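Local coordinates for signal transduction histidine-protein kinase/phosphatase MprB (Mycobacterium hassiacum, PDB 6BLK) that probably autophosphorylates on a histidine as an ATP-dependent two-component sensor kinase and phosphatase, this piece being its ATP-binding catalytic domain, at residues L98-F103 / L117-V122. Residues are numbered along the deposited sequence; the frame is centred on the assembly and turned at random.
Sequences LVFERF and LGLAIV. With ATP (adenosine-5'-triphosphate), chain E.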
loop_
_atom_site.group_PDB
_atom_site.type_symbol
_atom_site.label_atom_id
_atom_site.label_comp_id
_atom_site.label_asym_id
_atom_site.label_seq_id
_atom_site.Cartn_x
_atom_site.Cartn_y
_atom_site.Cartn_z
ATOM N N LEU A 98 3.627 -15.522 3.148
ATOM C CA LEU A 98 2.281 -15.760 2.651
ATOM C C LEU A 98 1.604 -14.470 2.238
ATOM O O LEU A 98 0.581 -14.503 1.548
ATOM C CB LEU A 98 1.415 -16.451 3.719
ATOM C CG LEU A 98 1.571 -17.958 3.979
ATOM C CD1 LEU A 98 0.712 -18.421 5.185
ATOM C CD2 LEU A 98 1.203 -18.746 2.725
ATOM N N VAL A 99 2.158 -13.332 2.641
ATOM C CA VAL A 99 1.570 -12.064 2.261
ATOM C C VAL A 99 1.757 -11.914 0.756
ATOM O O VAL A 99 2.828 -12.224 0.210
ATOM C CB VAL A 99 2.221 -10.908 3.047
ATOM C CG1 VAL A 99 1.643 -9.548 2.629
ATOM C CG2 VAL A 99 2.030 -11.088 4.511
ATOM N N PHE A 100 0.720 -11.443 0.090
ATOM C CA PHE A 100 0.589 -11.253 -1.334
ATOM C C PHE A 100 0.125 -12.550 -2.011
ATOM O O PHE A 100 -0.167 -12.505 -3.197
ATOM C CB PHE A 100 1.869 -10.701 -2.005
ATOM C CG PHE A 100 2.434 -9.477 -1.338
ATOM C CD1 PHE A 100 1.724 -8.294 -1.341
ATOM C CD2 PHE A 100 3.641 -9.518 -0.664
ATOM C CE1 PHE A 100 2.211 -7.164 -0.713
ATOM C CE2 PHE A 100 4.141 -8.390 -0.039
ATOM C CZ PHE A 100 3.412 -7.208 -0.060
ATOM N N GLU A 101 -0.013 -13.672 -1.300
ATOM C CA GLU A 101 -0.630 -14.875 -1.867
ATOM C C GLU A 101 -2.134 -14.874 -1.619
ATOM O O GLU A 101 -2.590 -14.520 -0.530
ATOM C CB GLU A 101 -0.034 -16.141 -1.266
ATOM C CG GLU A 101 1.355 -16.474 -1.746
ATOM C CD GLU A 101 1.351 -17.493 -2.869
ATOM O OE1 GLU A 101 0.603 -18.498 -2.774
ATOM O OE2 GLU A 101 2.095 -17.277 -3.851
ATOM N N ARG A 102 -2.896 -15.316 -2.613
ATOM C CA ARG A 102 -4.339 -15.422 -2.437
ATOM C C ARG A 102 -4.683 -16.291 -1.236
ATOM O O ARG A 102 -4.095 -17.358 -1.018
ATOM C CB ARG A 102 -5.013 -15.990 -3.688
ATOM C CG ARG A 102 -5.099 -14.973 -4.830
ATOM C CD ARG A 102 -5.800 -15.554 -6.054
ATOM N NE ARG A 102 -5.100 -16.764 -6.440
ATOM C CZ ARG A 102 -4.031 -16.783 -7.232
ATOM N NH1 ARG A 102 -3.561 -15.655 -7.757
ATOM N NH2 ARG A 102 -3.432 -17.931 -7.485
ATOM N N PHE A 103 -5.659 -15.805 -0.464
ATOM C CA PHE A 103 -6.307 -16.529 0.617
ATOM C C PHE A 103 -5.440 -16.601 1.869
ATOM O O PHE A 103 -5.730 -17.365 2.794
ATOM C CB PHE A 103 -6.735 -17.923 0.156
ATOM C CG PHE A 103 -7.446 -17.909 -1.170
ATOM C CD1 PHE A 103 -8.481 -17.026 -1.413
ATOM C CD2 PHE A 103 -7.052 -18.743 -2.178
ATOM C CE1 PHE A 103 -9.111 -17.005 -2.629
ATOM C CE2 PHE A 103 -7.663 -18.706 -3.431
ATOM C CZ PHE A 103 -8.684 -17.843 -3.657
ATOM N N LEU A 117 -7.952 -11.525 -1.390
ATOM C CA LEU A 117 -7.513 -11.309 -2.750
ATOM C C LEU A 117 -6.820 -9.975 -2.969
ATOM O O LEU A 117 -6.114 -9.841 -3.969
ATOM C CB LEU A 117 -8.715 -11.405 -3.690
ATOM C CG LEU A 117 -9.453 -12.759 -3.626
ATOM C CD1 LEU A 117 -10.824 -12.652 -4.241
ATOM C CD2 LEU A 117 -8.664 -13.836 -4.331
ATOM N N GLY A 118 -6.960 -9.016 -2.044
ATOM C CA GLY A 118 -6.513 -7.650 -2.292
ATOM C C GLY A 118 -5.017 -7.544 -2.517
ATOM O O GLY A 118 -4.563 -6.810 -3.402
ATOM N N LEU A 119 -4.227 -8.230 -1.711
ATOM C CA LEU A 119 -2.783 -8.066 -1.817
ATOM C C LEU A 119 -2.203 -8.873 -2.966
ATOM O O LEU A 119 -1.202 -8.471 -3.545
ATOM C CB LEU A 119 -2.108 -8.448 -0.520
ATOM C CG LEU A 119 -2.252 -7.396 0.587
ATOM C CD1 LEU A 119 -1.670 -7.928 1.884
ATOM C CD2 LEU A 119 -1.593 -6.095 0.269
ATOM N N ALA A 120 -2.805 -10.002 -3.320
ATOM C CA ALA A 120 -2.417 -10.660 -4.576
ATOM C C ALA A 120 -2.578 -9.728 -5.780
ATOM O O ALA A 120 -1.745 -9.733 -6.698
ATOM C CB ALA A 120 -3.237 -11.935 -4.768
ATOM N N ILE A 121 -3.652 -8.941 -5.814
ATOM C CA ILE A 121 -3.849 -7.955 -6.872
ATOM C C ILE A 121 -2.751 -6.902 -6.823
ATOM O O ILE A 121 -2.232 -6.485 -7.855
ATOM C CB ILE A 121 -5.244 -7.323 -6.749
ATOM C CG1 ILE A 121 -6.310 -8.381 -7.049
ATOM C CG2 ILE A 121 -5.414 -6.084 -7.619
ATOM C CD1 ILE A 121 -6.251 -8.989 -8.432
ATOM N N VAL A 122 -2.401 -6.441 -5.628
ATOM C CA VAL A 122 -1.339 -5.451 -5.470
ATOM C C VAL A 122 -0.038 -5.962 -6.089
ATOM O O VAL A 122 0.636 -5.238 -6.824
ATOM C CB VAL A 122 -1.136 -5.094 -3.983
ATOM C CG1 VAL A 122 0.076 -4.236 -3.801
ATOM C CG2 VAL A 122 -2.340 -4.391 -3.453
HETATM P PG ATP E . -9.721 -8.454 0.520
HETATM O O1G ATP E . -8.521 -7.526 0.525
HETATM O O2G ATP E . -9.791 -9.520 -0.584
HETATM O O3G ATP E . -11.050 -7.758 0.758
HETATM P PB ATP E . -8.345 -9.263 2.975
HETATM O O1B ATP E . -8.659 -10.301 4.038
HETATM O O2B ATP E . -8.289 -7.812 3.303
HETATM O O3B ATP E . -9.521 -9.376 1.848
HETATM P PA ATP E . -5.651 -9.011 1.838
HETATM O O1A ATP E . -5.022 -9.770 0.674
HETATM O O2A ATP E . -5.867 -7.526 1.680
HETATM O O3A ATP E . -7.037 -9.810 2.162
HETATM O "O5'" ATP E . -4.819 -9.355 3.123
HETATM C "C5'" ATP E . -4.543 -10.703 3.463
HETATM C "C4'" ATP E . -4.521 -10.825 4.982
HETATM O "O4'" ATP E . -3.309 -10.206 5.429
HETATM C "C3'" ATP E . -5.653 -10.154 5.770
HETATM O "O3'" ATP E . -6.811 -11.006 5.901
HETATM C "C2'" ATP E . -4.965 -9.913 7.101
HETATM O "O2'" ATP E . -4.915 -11.110 7.899
HETATM C "C1'" ATP E . -3.543 -9.600 6.694
HETATM N N9 ATP E . -3.278 -8.159 6.530
HETATM C C8 ATP E . -3.133 -7.449 5.360
HETATM N N7 ATP E . -2.844 -6.145 5.635
HETATM C C5 ATP E . -2.801 -6.036 6.981
HETATM C C6 ATP E . -2.513 -4.941 7.881
HETATM N N6 ATP E . -2.276 -3.724 7.372
HETATM N N1 ATP E . -2.537 -5.196 9.188
HETATM C C2 ATP E . -2.797 -6.421 9.679
HETATM N N3 ATP E . -3.050 -7.485 8.905
HETATM C C4 ATP E . -3.055 -7.342 7.559
#
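Phe-100 meets Leu-119 at the CD1 edge of its ring: the carbonyl O of Leu-119 lies there in the ring plane, while Leu-119 CB stands off that plane, 3.9 Å from CD1, on the Val-99 side. The torsion of Phe-100 (CG anti to the carbonyl carbon, chi1 -51°) sets the ring beside its own backbone N, where CG1 of Val-99 stands 3.7 Å above the plane, over the ring centre. That methyl also touches Leu-119 CD1, so one branch of Val-99 links the ring face to the leucine tip. The backbones come closest at Phe-100 and Ala-120, where Ala-120 CA donates a CA-H...O contact to Phe-100 O over 3.2 Å, bent to 134° at the hydrogen. Phe-100 turns with positive phi at the third position of a type II turn, Leu-98 to Glu-101.

This loop is the F-box region of the histidine-kinase (Bergerat-fold) ATPase, and Leu-117 to Leu-119 belong to its glycine-rich G2 box. At the start of helix 118-128, Leu-117 N donates a hydrogen bond to ATP O2G (2.8 Å) and Leu-119 N one to ATP O1A (2.9 Å), both nearly straight, while Gly-118 N adds weak hydrogen bonds to the gamma phosphate. Leu-119 thus serves both sides: its CD1 packs against ATP O5' as well as Val-99. Toward Leu-117, the aliphatic part of Arg-102 runs over Ala-120 CB and Leu-117 CD2, its CG lying 3.6 Å from the former. The same CD2 approaches Phe-103 CE1 obliquely at 3.6 Å, the two side chains lying alongside and pointing the same way.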